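Local coordinates for protein 5-formaminoimidazole-4-carboxamide-1-(beta)-D-ribofuranosyl 5'-monophosphate synthetase (Methanocaldococcus jannaschii, PDB 2R7M) that catalyses the ATP- and formate-dependent formylation of the purine precursor AICAR to FAICAR, without folate, in inosine monophosphate biosynthesis, at residues 206-211 against 226-231. Sequence-based numbering, arbitrary orientation.
Sequences NFCIHY and DKRYES. With AMP (adenosine monophosphate), chain E; AMP (adenosine monophosphate), chain F.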
# COMPACT_ATOMS: atom_id res chain seq x y z
N ASN A 206 -4.16 -1.59 34.02
CA ASN A 206 -2.80 -1.57 33.50
C ASN A 206 -2.64 -0.96 32.10
O ASN A 206 -3.21 -1.47 31.12
CB ASN A 206 -2.24 -3.00 33.47
CG ASN A 206 -0.76 -3.04 33.10
OD1 ASN A 206 -0.30 -4.01 32.51
ND2 ASN A 206 -0.02 -2.00 33.46
N PHE A 207 -1.86 0.11 32.03
CA PHE A 207 -1.38 0.64 30.76
C PHE A 207 0.14 0.69 30.79
O PHE A 207 0.73 1.45 31.54
CB PHE A 207 -1.94 2.04 30.52
CG PHE A 207 -3.44 2.08 30.43
CD1 PHE A 207 -4.07 1.91 29.21
CD2 PHE A 207 -4.21 2.27 31.56
CE1 PHE A 207 -5.46 1.93 29.12
CE2 PHE A 207 -5.60 2.28 31.48
CZ PHE A 207 -6.22 2.11 30.25
N CYS A 208 0.78 -0.15 29.98
CA CYS A 208 2.20 0.00 29.76
C CYS A 208 2.38 0.90 28.54
O CYS A 208 2.10 0.50 27.41
CB CYS A 208 2.89 -1.34 29.60
SG CYS A 208 2.48 -2.53 30.92
N ILE A 209 2.82 2.12 28.78
CA ILE A 209 2.85 3.14 27.74
C ILE A 209 4.22 3.22 27.11
O ILE A 209 5.22 3.42 27.79
CB ILE A 209 2.37 4.48 28.29
CG1 ILE A 209 0.96 4.30 28.87
CG2 ILE A 209 2.31 5.53 27.19
CD1 ILE A 209 0.59 5.32 29.91
N HIS A 210 4.26 3.01 25.80
CA HIS A 210 5.51 2.99 25.06
C HIS A 210 5.74 4.34 24.38
O HIS A 210 4.96 4.78 23.53
CB HIS A 210 5.48 1.83 24.06
CG HIS A 210 5.20 0.51 24.72
ND1 HIS A 210 6.15 -0.19 25.42
CD2 HIS A 210 4.05 -0.20 24.83
CE1 HIS A 210 5.61 -1.29 25.92
NE2 HIS A 210 4.33 -1.31 25.58
N TYR A 211 6.83 4.99 24.77
CA TYR A 211 7.21 6.28 24.20
C TYR A 211 8.49 6.16 23.38
O TYR A 211 9.26 5.22 23.55
CB TYR A 211 7.47 7.32 25.30
CG TYR A 211 6.39 7.57 26.31
CD1 TYR A 211 5.55 8.66 26.19
CD2 TYR A 211 6.25 6.76 27.44
CE1 TYR A 211 4.57 8.92 27.14
CE2 TYR A 211 5.28 7.01 28.40
CZ TYR A 211 4.44 8.09 28.24
OH TYR A 211 3.48 8.36 29.19
N ASP A 226 0.21 -1.55 25.92
CA ASP A 226 -0.26 -2.89 26.20
C ASP A 226 -0.60 -3.08 27.69
O ASP A 226 -0.20 -2.29 28.55
CB ASP A 226 0.80 -3.93 25.81
CG ASP A 226 2.01 -3.94 26.77
OD1 ASP A 226 2.83 -3.01 26.71
OD2 ASP A 226 2.15 -4.91 27.57
N LYS A 227 -1.31 -4.15 27.98
CA LYS A 227 -1.41 -4.63 29.35
C LYS A 227 -0.72 -5.99 29.45
O LYS A 227 -0.77 -6.79 28.51
CB LYS A 227 -2.87 -4.69 29.82
CG LYS A 227 -3.67 -5.83 29.24
CD LYS A 227 -5.09 -5.81 29.78
CE LYS A 227 -5.61 -7.22 30.01
NZ LYS A 227 -7.00 -7.24 30.51
N ARG A 228 -0.07 -6.24 30.57
CA ARG A 228 0.61 -7.50 30.82
C ARG A 228 -0.35 -8.67 30.94
O ARG A 228 -1.50 -8.51 31.36
CB ARG A 228 1.44 -7.42 32.10
CG ARG A 228 2.36 -6.23 32.20
CD ARG A 228 3.33 -6.22 31.04
NE ARG A 228 4.53 -5.44 31.35
CZ ARG A 228 5.19 -4.68 30.48
NH1 ARG A 228 4.75 -4.56 29.23
NH2 ARG A 228 6.27 -4.01 30.86
N TYR A 229 0.14 -9.84 30.56
CA TYR A 229 -0.58 -11.09 30.70
C TYR A 229 0.35 -11.97 31.53
O TYR A 229 1.37 -12.47 31.02
CB TYR A 229 -0.85 -11.70 29.33
CG TYR A 229 -1.98 -12.67 29.26
CD1 TYR A 229 -3.06 -12.59 30.14
CD2 TYR A 229 -2.01 -13.67 28.28
CE1 TYR A 229 -4.11 -13.48 30.06
CE2 TYR A 229 -3.06 -14.55 28.19
CZ TYR A 229 -4.10 -14.45 29.09
OH TYR A 229 -5.15 -15.34 29.03
N GLU A 230 0.03 -12.12 32.81
CA GLU A 230 0.96 -12.74 33.74
C GLU A 230 0.45 -14.06 34.33
O GLU A 230 -0.73 -14.23 34.57
CB GLU A 230 1.33 -11.74 34.83
CG GLU A 230 2.14 -10.58 34.27
CD GLU A 230 2.21 -9.39 35.21
OE1 GLU A 230 1.26 -9.17 35.99
OE2 GLU A 230 3.22 -8.66 35.14
N SER A 231 1.37 -15.00 34.53
CA SER A 231 1.03 -16.30 35.10
C SER A 231 1.77 -16.41 36.44
O SER A 231 2.92 -16.01 36.54
CB SER A 231 1.46 -17.41 34.13
OG SER A 231 0.83 -18.64 34.42
P AMP E . 7.09 -5.68 38.58
O1P AMP E . 7.22 -5.25 37.14
O2P AMP E . 7.84 -6.93 38.95
O3P AMP E . 7.18 -4.53 39.55
O5' AMP E . 5.57 -6.15 38.77
C5' AMP E . 5.11 -7.42 38.35
C4' AMP E . 3.60 -7.30 38.27
O4' AMP E . 3.06 -7.11 39.58
C3' AMP E . 3.19 -6.06 37.49
O3' AMP E . 3.12 -6.26 36.07
C2' AMP E . 1.83 -5.73 38.09
O2' AMP E . 0.80 -6.45 37.40
C1' AMP E . 1.95 -6.21 39.53
N9 AMP E . 2.28 -5.02 40.34
C8 AMP E . 3.50 -4.47 40.45
N7 AMP E . 3.48 -3.37 41.23
C5 AMP E . 2.21 -3.21 41.66
C6 AMP E . 1.50 -2.26 42.54
N6 AMP E . 2.15 -1.22 43.11
N1 AMP E . 0.18 -2.44 42.71
C2 AMP E . -0.49 -3.46 42.13
N3 AMP E . 0.09 -4.37 41.33
C4 AMP E . 1.42 -4.29 41.05
P AMP F . 13.43 -12.95 28.85
O1P AMP F . 13.38 -13.59 30.22
O2P AMP F . 14.77 -13.09 28.17
O3P AMP F . 12.26 -13.28 27.95
O5' AMP F . 13.25 -11.37 29.10
C5' AMP F . 14.11 -10.62 29.96
C4' AMP F . 13.29 -9.68 30.84
O4' AMP F . 12.57 -8.70 30.07
C3' AMP F . 12.25 -10.40 31.70
O3' AMP F . 12.75 -10.62 33.01
C2' AMP F . 11.05 -9.47 31.74
O2' AMP F . 11.05 -8.65 32.91
C1' AMP F . 11.22 -8.55 30.54
N9 AMP F . 10.26 -8.98 29.49
C8 AMP F . 10.51 -9.91 28.56
N7 AMP F . 9.44 -10.07 27.74
C5 AMP F . 8.49 -9.22 28.16
C6 AMP F . 7.11 -8.88 27.72
N6 AMP F . 6.55 -9.52 26.66
N1 AMP F . 6.45 -7.94 28.43
C2 AMP F . 7.01 -7.31 29.48
N3 AMP F . 8.25 -7.57 29.93
C4 AMP F . 9.03 -8.50 29.31
O HOH W 1 -2.22 -6.40 33.75
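The hairpin of strands 205-214 and 219-230 borders both AMP molecules of the active site and shows how paired strands can present ligand-binding side chains. Cys208 and Asp226 form an antiparallel hydrogen-bonded pair, Cys208 N giving a 2.8 Å bond to Asp226 O and Asp226 N a longer one to Cys208 O. Beyond it segments 206-211 and 226-230 splay, their directions 121° apart, short of antiparallel, and a side chain continues the pairing: with CG turned away from its own backbone N (chi1 -173°), Asn206 points OD1 at the partner strand and accepts Arg228 N at 3.0 Å, while its ND2 is held by Ser298 O. On the face shared by Cys208 and Asp226, the carboxylate divides its oxygens. OD1 takes a 2.5 Å bond from His210 NE2, ring and carboxylate nearly coplanar; OD2 meets Arg228 NH1 at 3.1 Å through its syn lone pair and accepts Asn258 ND2. A bend at chi2 (-59°) folds Arg228 back toward Cys208, and Asp316 takes a second salt bridge from Arg228 NH2. The Arg228 guanidinium lies between Cys208 SG, near the rim of one face, and the chain F AMP, whose adenine comes edge-on, C2 3.4 Å above the centre of the other. A leucine in place of Arg228 would probably leave Asp226 and Asp316 without their shared cation and the C2 edge of that adenine without the face it rests on. Farther along, Glu230 grips both ribose hydroxyls of the chain E AMP, O3' to OE2 at 2.6 Å, the carboxylate-ribose contact characteristic of ATP-grasp enzymes.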